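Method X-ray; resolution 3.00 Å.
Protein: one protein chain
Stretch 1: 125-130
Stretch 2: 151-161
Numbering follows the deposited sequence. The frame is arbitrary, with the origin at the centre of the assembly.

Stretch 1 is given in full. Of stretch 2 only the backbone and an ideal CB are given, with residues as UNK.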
# COMPACT_ATOMS: atom_id res chain seq x y z
N VAL A 125 1.36 13.34 9.10
CA VAL A 125 2.76 13.71 9.20
C VAL A 125 3.00 14.86 8.23
O VAL A 125 2.67 14.75 7.04
CB VAL A 125 3.68 12.54 8.84
CG1 VAL A 125 5.13 12.99 8.85
CG2 VAL A 125 3.46 11.39 9.80
N PHE A 126 3.55 15.95 8.73
CA PHE A 126 3.82 17.12 7.89
C PHE A 126 5.24 17.24 7.36
O PHE A 126 6.22 16.94 8.04
CB PHE A 126 3.49 18.42 8.62
CG PHE A 126 2.03 18.64 8.83
CD1 PHE A 126 1.44 18.35 10.06
CD2 PHE A 126 1.24 19.16 7.82
CE1 PHE A 126 0.09 18.57 10.27
CE2 PHE A 126 -0.11 19.38 8.01
CZ PHE A 126 -0.69 19.09 9.24
N GLY A 127 5.33 17.69 6.12
CA GLY A 127 6.62 17.90 5.51
C GLY A 127 6.81 19.41 5.51
O GLY A 127 6.22 20.12 4.69
N LEU A 128 7.61 19.90 6.44
CA LEU A 128 7.86 21.32 6.53
C LEU A 128 9.21 21.60 5.89
O LEU A 128 10.00 20.69 5.65
CB LEU A 128 7.86 21.78 7.99
CG LEU A 128 6.85 21.08 8.91
CD1 LEU A 128 6.77 21.82 10.23
CD2 LEU A 128 5.49 21.04 8.25
N GLU A 129 9.46 22.87 5.61
CA GLU A 129 10.69 23.33 4.98
C GLU A 129 10.47 24.83 4.79
O GLU A 129 9.68 25.26 3.94
CB GLU A 129 10.86 22.59 3.63
CG GLU A 129 11.92 23.11 2.69
CD GLU A 129 11.41 24.25 1.81
OE1 GLU A 129 11.81 25.41 2.04
OE2 GLU A 129 10.61 23.98 0.89
N GLY A 130 11.13 25.63 5.62
CA GLY A 130 10.96 27.06 5.52
C GLY A 130 12.21 27.89 5.72
O GLY A 130 13.34 27.39 5.81
N UNK A 151 11.39 18.42 9.23
CA UNK A 151 11.94 19.46 8.36
C UNK A 151 12.87 18.82 7.34
O UNK A 151 13.57 17.84 7.63
CB UNK A 151 12.68 20.52 9.17
N UNK A 152 12.87 19.39 6.15
CA UNK A 152 13.66 18.92 5.03
C UNK A 152 14.27 20.11 4.31
O UNK A 152 13.61 21.13 4.13
CB UNK A 152 12.81 18.08 4.07
N UNK A 153 15.53 20.01 3.88
CA UNK A 153 16.09 21.18 3.19
C UNK A 153 15.31 21.49 1.92
O UNK A 153 14.69 20.60 1.33
CB UNK A 153 17.56 20.95 2.85
N UNK A 154 15.33 22.76 1.50
CA UNK A 154 14.63 23.17 0.28
C UNK A 154 15.19 22.47 -0.97
O UNK A 154 14.49 22.29 -1.97
CB UNK A 154 14.73 24.69 0.11
N UNK A 155 16.46 22.09 -0.90
CA UNK A 155 17.11 21.42 -2.02
C UNK A 155 16.92 19.90 -2.00
O UNK A 155 17.71 19.15 -2.59
CB UNK A 155 18.60 21.75 -2.02
N UNK A 156 15.87 19.46 -1.33
CA UNK A 156 15.56 18.04 -1.24
C UNK A 156 14.06 17.76 -1.26
O UNK A 156 13.61 16.66 -0.97
CB UNK A 156 16.17 17.46 0.03
N UNK A 157 13.28 18.77 -1.63
CA UNK A 157 11.84 18.62 -1.66
C UNK A 157 11.38 17.74 -2.83
O UNK A 157 10.32 17.11 -2.75
CB UNK A 157 11.18 20.00 -1.74
N UNK A 158 12.18 17.72 -3.90
CA UNK A 158 11.88 16.89 -5.08
C UNK A 158 12.04 15.41 -4.73
O UNK A 158 11.30 14.57 -5.23
CB UNK A 158 12.79 17.26 -6.25
N UNK A 159 13.01 15.11 -3.88
CA UNK A 159 13.23 13.74 -3.43
C UNK A 159 12.00 13.35 -2.63
O UNK A 159 11.34 12.35 -2.90
CB UNK A 159 14.51 13.60 -2.60
N UNK A 160 11.70 14.18 -1.63
CA UNK A 160 10.56 14.01 -0.74
C UNK A 160 9.28 13.72 -1.52
O UNK A 160 8.59 12.73 -1.26
CB UNK A 160 10.38 15.26 0.13
N UNK A 161 8.95 14.58 -2.47
CA UNK A 161 7.75 14.38 -3.28
C UNK A 161 7.82 13.05 -4.02
O UNK A 161 6.84 12.29 -4.06
CB UNK A 161 7.57 15.53 -4.27

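Position 151 lies beside Leu 128, with a CA-CA distance of 4.8 Å in a parallel beta bridge, and phi/psi of -83/145 are extended. Its ideal CB is 4.4 Å from Leu 128 O and projects to the same face of the sheet as the Leu 128 side chain. Beta-branched or other aliphatic residues suit such a site. The residue is Val 151, chi1 83° (p); its CG2 comes to 4.2 Å from Glu 129 CA, and its CA makes a CA-H...O contact with Leu 128 O at 3.6 Å.

At position 152 the backbone is still extended (-138/140), and N donates to Leu 128 O at 3.2 Å with an N-H...O angle of 138°, a bond that requires a backbone NH and therefore argues against proline. The ideal CB points sideways, 4.1 Å from Leu 128 O and 4.9 Å from Glu 129 CB, so a medium aliphatic could cover the aliphatic start of the glutamate. Ile 152 does this: CG2 lies 4.1 Å from Glu 129 CB, and 2.9 Å from Leu 128 O, a tight approach.

Position 153 points away, and phi of -62 is compatible with proline among many others. It is Pro 153, whose O accepts a weak hydrogen bond from the backbone N of 156.

Position 154 presents an ideal CB only 3.6 Å from Glu 129 OE1. A carboxylate so near favours a short donor, serine or threonine above all; a second acid would be repelled. The residue is Ser 154, chi1 -73° (m), and OG donates to Glu 129 OE1 at 2.4 Å. That is very short, and at 3.00 Å resolution the OG position, crowded in the model, is best read as approximate.

Position 155 points away into space that stretch 1 leaves empty, so many residues would fit; it is Glu 155. Position 156 is the N-cap, where serine, threonine, aspartate or asparagine are common, but stretch 1 places nothing within 5.5 Å of its ideal CB; it is Lys 156.

Position 157 opens the helix with its CB directed toward stretch 1, 4.8 Å from Glu 129 OE2. A long side chain, particularly a basic one, is reasonable there. Lys 157 extends with chi1 to chi3 all t; CD passes 3.3 Å from Glu 129 OE2, while NZ continues to 4.3 Å from Gly 127 O, too far for a hydrogen bond.

Positions 158, 159 and 161 are out of reach, so stretch 1 sets no preference; they hold Lys 158, Ala 159 and His 161.

Position 160 points toward stretch 1, but nothing lies within 5.5 Å of its ideal CB, so only a long side chain can arrive. Gly 127, lacking a side chain, leaves room, and a large aromatic or another long residue could use it. Tyr 160 (chi1 165°, t) brings OH to 3.0 Å from Gly 127 CA. A CB on that glycine would fall 1.7 Å from the hydroxyl, a clash.

Stretch 2 151-161: VIPSEKKKAYH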
# COMPACT_ATOMS: atom_id res chain seq x y z
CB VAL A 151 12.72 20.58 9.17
CG1 VAL A 151 14.15 20.15 9.49
CG2 VAL A 151 12.75 21.87 8.38
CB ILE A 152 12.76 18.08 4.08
CG1 ILE A 152 13.28 18.14 2.65
CG2 ILE A 152 11.33 18.58 4.11
CD1 ILE A 152 12.37 17.43 1.67
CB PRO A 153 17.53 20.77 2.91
CG PRO A 153 17.41 19.27 2.71
CD PRO A 153 16.47 18.87 3.83
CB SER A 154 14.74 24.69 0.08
OG SER A 154 13.93 25.40 1.00
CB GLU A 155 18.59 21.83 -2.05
CG GLU A 155 19.19 21.99 -0.67
CD GLU A 155 19.84 20.71 -0.16
OE1 GLU A 155 19.84 20.49 1.07
OE2 GLU A 155 20.35 19.94 -1.01
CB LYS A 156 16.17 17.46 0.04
CG LYS A 156 17.68 17.41 0.06
CD LYS A 156 18.22 16.63 -1.11
CE LYS A 156 19.66 16.26 -0.86
NZ LYS A 156 19.82 15.58 0.47
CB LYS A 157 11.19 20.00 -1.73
CG LYS A 157 9.74 20.02 -1.32
CD LYS A 157 9.35 21.36 -0.75
CE LYS A 157 7.91 21.36 -0.26
NZ LYS A 157 7.66 20.22 0.66
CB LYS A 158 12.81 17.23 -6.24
CG LYS A 158 12.43 18.49 -6.99
CD LYS A 158 13.33 18.76 -8.20
CE LYS A 158 14.78 19.00 -7.79
NZ LYS A 158 15.63 19.51 -8.91
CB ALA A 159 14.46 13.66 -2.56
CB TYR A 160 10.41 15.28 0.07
CG TYR A 160 9.11 15.49 0.80
CD1 TYR A 160 8.96 15.09 2.13
CD2 TYR A 160 8.08 16.22 0.21
CE1 TYR A 160 7.82 15.44 2.87
CE2 TYR A 160 6.95 16.57 0.93
CZ TYR A 160 6.82 16.19 2.26
OH TYR A 160 5.73 16.60 2.97
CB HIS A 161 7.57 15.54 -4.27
CG HIS A 161 6.35 15.40 -5.14
ND1 HIS A 161 5.08 15.20 -4.62
CD2 HIS A 161 6.20 15.43 -6.49
CE1 HIS A 161 4.21 15.11 -5.61
NE2 HIS A 161 4.86 15.25 -6.76
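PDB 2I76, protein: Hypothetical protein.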